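Long-range contact in type I site-specific restriction-modification system, R (Restriction) subunit (Vibrio vulnificus, PDB 3H1T), which probably serves as the motor-bearing restriction subunit of a type I restriction enzyme, coupling ATP hydrolysis to DNA translocation: residues R237-A242 with D304-D309. Sequence-based numbering, arbitrary orientation.
Sequences RILFLA and DLIIID
L239 and L241 carry the pairing with strand 305-308: each uses its N-H and its C=O toward the partner strand. L239 N gives to L305 O (3.0 Å) and L239 O takes from I307 N (2.8 Å); one step on, L241 N reaches I307 O, and L241 O receives D309 N almost head-on, with a C=O...N angle of 175°. This is an in-register parallel ladder. At its start R237 O takes two N-H donors, D304 N (2.7 Å) and L305 N (3.2 Å), while D304 OD1 accepts R237 N at 2.7 Å from above the carboxylate plane. D304 therefore pairs through its side chain as well as its backbone.

On one face, I238 and F240 adjoin L305 and I307; I238 CD1 lies against L305 CB. The F240 ring crosses I307 obliquely, CD1 being 4.2 Å from I307 CG2. With CG anti to the backbone N (chi1 174°), the ring reaches along the strand until CZ sits 3.3 Å from D309 OD1, ring and carboxylate planes 79° apart. On the other face L239 and I306 run side by side, as do L241 and I308. The approaches of I238 CD1 to L305 CB and of L239 CD2 to I306 CD1 are closer than usual van der Waals contact, so both details are doubtful.

Further out, helix 211-224 covers the F240 and I307 face through A215, and strand 277-281 pairs with the far edge of 238-242. R229 N holds D304 OD2, and the R237 guanidinium bonds to F302 O.

Backbone hydrogen bonds thus join two central strands of the parallel RecA-like sheet, and apolar side chains pack on both its faces. The second strand ends at I308, and D309 follows directly, probably as the aspartate of the Walker B (DExH) motif; the ladder's last bond anchors its backbone at this end.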
ATOM      1  N   ARG A 237      -6.828   6.611  24.722  1.00 59.03           N
ATOM      2  CA  ARG A 237      -5.926   7.700  24.362  1.00 59.41           C
ATOM      3  C   ARG A 237      -5.019   7.079  23.303  1.00 58.38           C
ATOM      4  O   ARG A 237      -4.416   6.016  23.533  1.00 57.74           O
ATOM      5  CB  ARG A 237      -5.138   8.168  25.579  1.00 80.38           C
ATOM      6  CG  ARG A 237      -4.999   9.691  25.682  1.00 83.07           C
ATOM      7  CD  ARG A 237      -5.320  10.126  27.102  1.00 85.39           C
ATOM      8  NE  ARG A 237      -5.038   9.048  28.052  1.00 85.15           N
ATOM      9  CZ  ARG A 237      -5.227   9.142  29.365  1.00 84.76           C
ATOM     10  NH1 ARG A 237      -5.693  10.277  29.883  1.00 85.61           N
ATOM     11  NH2 ARG A 237      -4.976   8.098  30.153  1.00 82.78           N
ATOM     12  N   ILE A 238      -4.921   7.744  22.153  1.00 44.93           N
ATOM     13  CA  ILE A 238      -4.165   7.236  21.014  1.00 43.31           C
ATOM     14  C   ILE A 238      -3.152   8.226  20.452  1.00 41.87           C
ATOM     15  O   ILE A 238      -3.495   9.377  20.159  1.00 41.61           O
ATOM     16  CB  ILE A 238      -5.141   6.856  19.861  1.00 54.21           C
ATOM     17  CG1 ILE A 238      -6.356   6.129  20.436  1.00 54.95           C
ATOM     18  CG2 ILE A 238      -4.442   5.967  18.840  1.00 50.92           C
ATOM     19  CD1 ILE A 238      -5.990   4.892  21.223  1.00 60.46           C
ATOM     20  N   LEU A 239      -1.919   7.760  20.263  1.00 40.83           N
ATOM     21  CA  LEU A 239      -0.842   8.576  19.704  1.00 39.72           C
ATOM     22  C   LEU A 239      -0.431   8.088  18.308  1.00 39.85           C
ATOM     23  O   LEU A 239      -0.036   6.937  18.141  1.00 39.09           O
ATOM     24  CB  LEU A 239       0.389   8.530  20.624  1.00 39.68           C
ATOM     25  CG  LEU A 239       1.657   9.224  20.114  1.00 39.72           C
ATOM     26  CD1 LEU A 239       1.379  10.694  19.846  1.00 39.34           C
ATOM     27  CD2 LEU A 239       2.744   9.073  21.155  1.00 39.09           C
ATOM     28  N   PHE A 240      -0.527   8.963  17.313  1.00 37.87           N
ATOM     29  CA  PHE A 240      -0.123   8.628  15.953  1.00 39.70           C
ATOM     30  C   PHE A 240       1.225   9.329  15.750  1.00 40.11           C
ATOM     31  O   PHE A 240       1.332  10.530  15.978  1.00 39.06           O
ATOM     32  CB  PHE A 240      -1.154   9.157  14.945  1.00 66.70           C
ATOM     33  CG  PHE A 240      -0.749   8.980  13.497  1.00 70.58           C
ATOM     34  CD1 PHE A 240      -0.970   7.773  12.839  1.00 71.91           C
ATOM     35  CD2 PHE A 240      -0.151  10.030  12.792  1.00 71.92           C
ATOM     36  CE1 PHE A 240      -0.604   7.607  11.499  1.00 73.80           C
ATOM     37  CE2 PHE A 240       0.223   9.877  11.448  1.00 72.12           C
ATOM     38  CZ  PHE A 240      -0.005   8.662  10.800  1.00 73.23           C
ATOM     39  N   LEU A 241       2.246   8.575  15.344  1.00 45.92           N
ATOM     40  CA  LEU A 241       3.589   9.112  15.119  1.00 45.95           C
ATOM     41  C   LEU A 241       4.005   8.881  13.672  1.00 47.83           C
ATOM     42  O   LEU A 241       3.892   7.771  13.158  1.00 48.11           O
ATOM     43  CB  LEU A 241       4.637   8.391  15.983  1.00 51.06           C
ATOM     44  CG  LEU A 241       4.611   8.085  17.485  1.00 51.07           C
ATOM     45  CD1 LEU A 241       5.763   7.131  17.740  1.00 50.27           C
ATOM     46  CD2 LEU A 241       4.766   9.324  18.352  1.00 50.84           C
ATOM     47  N   ALA A 242       4.512   9.916  13.024  1.00 56.57           N
ATOM     48  CA  ALA A 242       4.977   9.806  11.660  1.00 58.84           C
ATOM     49  C   ALA A 242       6.108  10.811  11.565  1.00 60.42           C
ATOM     50  O   ALA A 242       6.742  11.144  12.578  1.00 60.35           O
ATOM     51  CB  ALA A 242       3.833  10.187  10.711  1.00 51.79           C
ATOM     52  N   ASP A 304      -3.421   4.288  25.416  1.00 49.53           N
ATOM     53  CA  ASP A 304      -3.919   2.917  25.387  1.00 50.12           C
ATOM     54  C   ASP A 304      -3.375   2.285  24.104  1.00 49.05           C
ATOM     55  O   ASP A 304      -3.197   1.061  23.999  1.00 48.22           O
ATOM     56  CB  ASP A 304      -5.451   2.889  25.347  1.00 46.34           C
ATOM     57  CG  ASP A 304      -6.086   3.591  26.539  1.00 47.55           C
ATOM     58  OD1 ASP A 304      -6.092   4.841  26.570  1.00 48.34           O
ATOM     59  OD2 ASP A 304      -6.586   2.887  27.443  1.00 51.13           O
ATOM     60  N   LEU A 305      -3.109   3.152  23.135  1.00 38.03           N
ATOM     61  CA  LEU A 305      -2.636   2.740  21.833  1.00 35.64           C
ATOM     62  C   LEU A 305      -1.746   3.770  21.153  1.00 35.02           C
ATOM     63  O   LEU A 305      -1.943   4.979  21.282  1.00 35.47           O
ATOM     64  CB  LEU A 305      -3.831   2.469  20.923  1.00 33.24           C
ATOM     65  CG  LEU A 305      -3.488   2.022  19.502  1.00 32.10           C
ATOM     66  CD1 LEU A 305      -2.868   0.642  19.582  1.00 29.70           C
ATOM     67  CD2 LEU A 305      -4.747   1.992  18.631  1.00 31.40           C
ATOM     68  N   ILE A 306      -0.766   3.254  20.424  1.00 37.50           N
ATOM     69  CA  ILE A 306       0.167   4.057  19.663  1.00 37.23           C
ATOM     70  C   ILE A 306       0.294   3.432  18.277  1.00 38.80           C
ATOM     71  O   ILE A 306       0.510   2.222  18.155  1.00 39.17           O
ATOM     72  CB  ILE A 306       1.557   4.049  20.302  1.00 41.89           C
ATOM     73  CG1 ILE A 306       1.496   4.652  21.713  1.00 40.08           C
ATOM     74  CG2 ILE A 306       2.541   4.799  19.391  1.00 41.92           C
ATOM     75  CD1 ILE A 306       2.238   5.954  21.864  1.00 41.90           C
ATOM     76  N   ILE A 307       0.158   4.249  17.237  1.00 32.39           N
ATOM     77  CA  ILE A 307       0.273   3.763  15.865  1.00 31.92           C
ATOM     78  C   ILE A 307       1.418   4.467  15.144  1.00 32.50           C
ATOM     79  O   ILE A 307       1.454   5.695  15.076  1.00 33.58           O
ATOM     80  CB  ILE A 307      -1.068   3.975  15.103  1.00 30.48           C
ATOM     81  CG1 ILE A 307      -2.137   3.049  15.699  1.00 27.05           C
ATOM     82  CG2 ILE A 307      -0.905   3.669  13.609  1.00 27.83           C
ATOM     83  CD1 ILE A 307      -3.552   3.329  15.245  1.00 21.64           C
ATOM     84  N   ILE A 308       2.357   3.691  14.612  1.00 34.62           N
ATOM     85  CA  ILE A 308       3.513   4.258  13.925  1.00 36.74           C
ATOM     86  C   ILE A 308       3.390   4.217  12.406  1.00 39.58           C
ATOM     87  O   ILE A 308       3.185   3.153  11.818  1.00 37.39           O
ATOM     88  CB  ILE A 308       4.793   3.525  14.341  1.00 34.71           C
ATOM     89  CG1 ILE A 308       4.904   3.555  15.867  1.00 33.07           C
ATOM     90  CG2 ILE A 308       6.013   4.160  13.656  1.00 34.61           C
ATOM     91  CD1 ILE A 308       5.982   2.691  16.410  1.00 38.34           C
ATOM     92  N   ASP A 309       3.534   5.387  11.788  1.00 40.51           N
ATOM     93  CA  ASP A 309       3.436   5.547  10.341  1.00 42.12           C
ATOM     94  C   ASP A 309       4.402   4.629   9.592  1.00 43.37           C
ATOM     95  O   ASP A 309       3.995   3.945   8.656  1.00 44.18           O
ATOM     96  CB  ASP A 309       3.715   7.006   9.974  1.00 74.94           C
ATOM     97  CG  ASP A 309       3.212   7.379   8.583  1.00 79.42           C
ATOM     98  OD1 ASP A 309       1.977   7.505   8.418  1.00 82.59           O
ATOM     99  OD2 ASP A 309       4.049   7.553   7.658  1.00 81.12           O
TER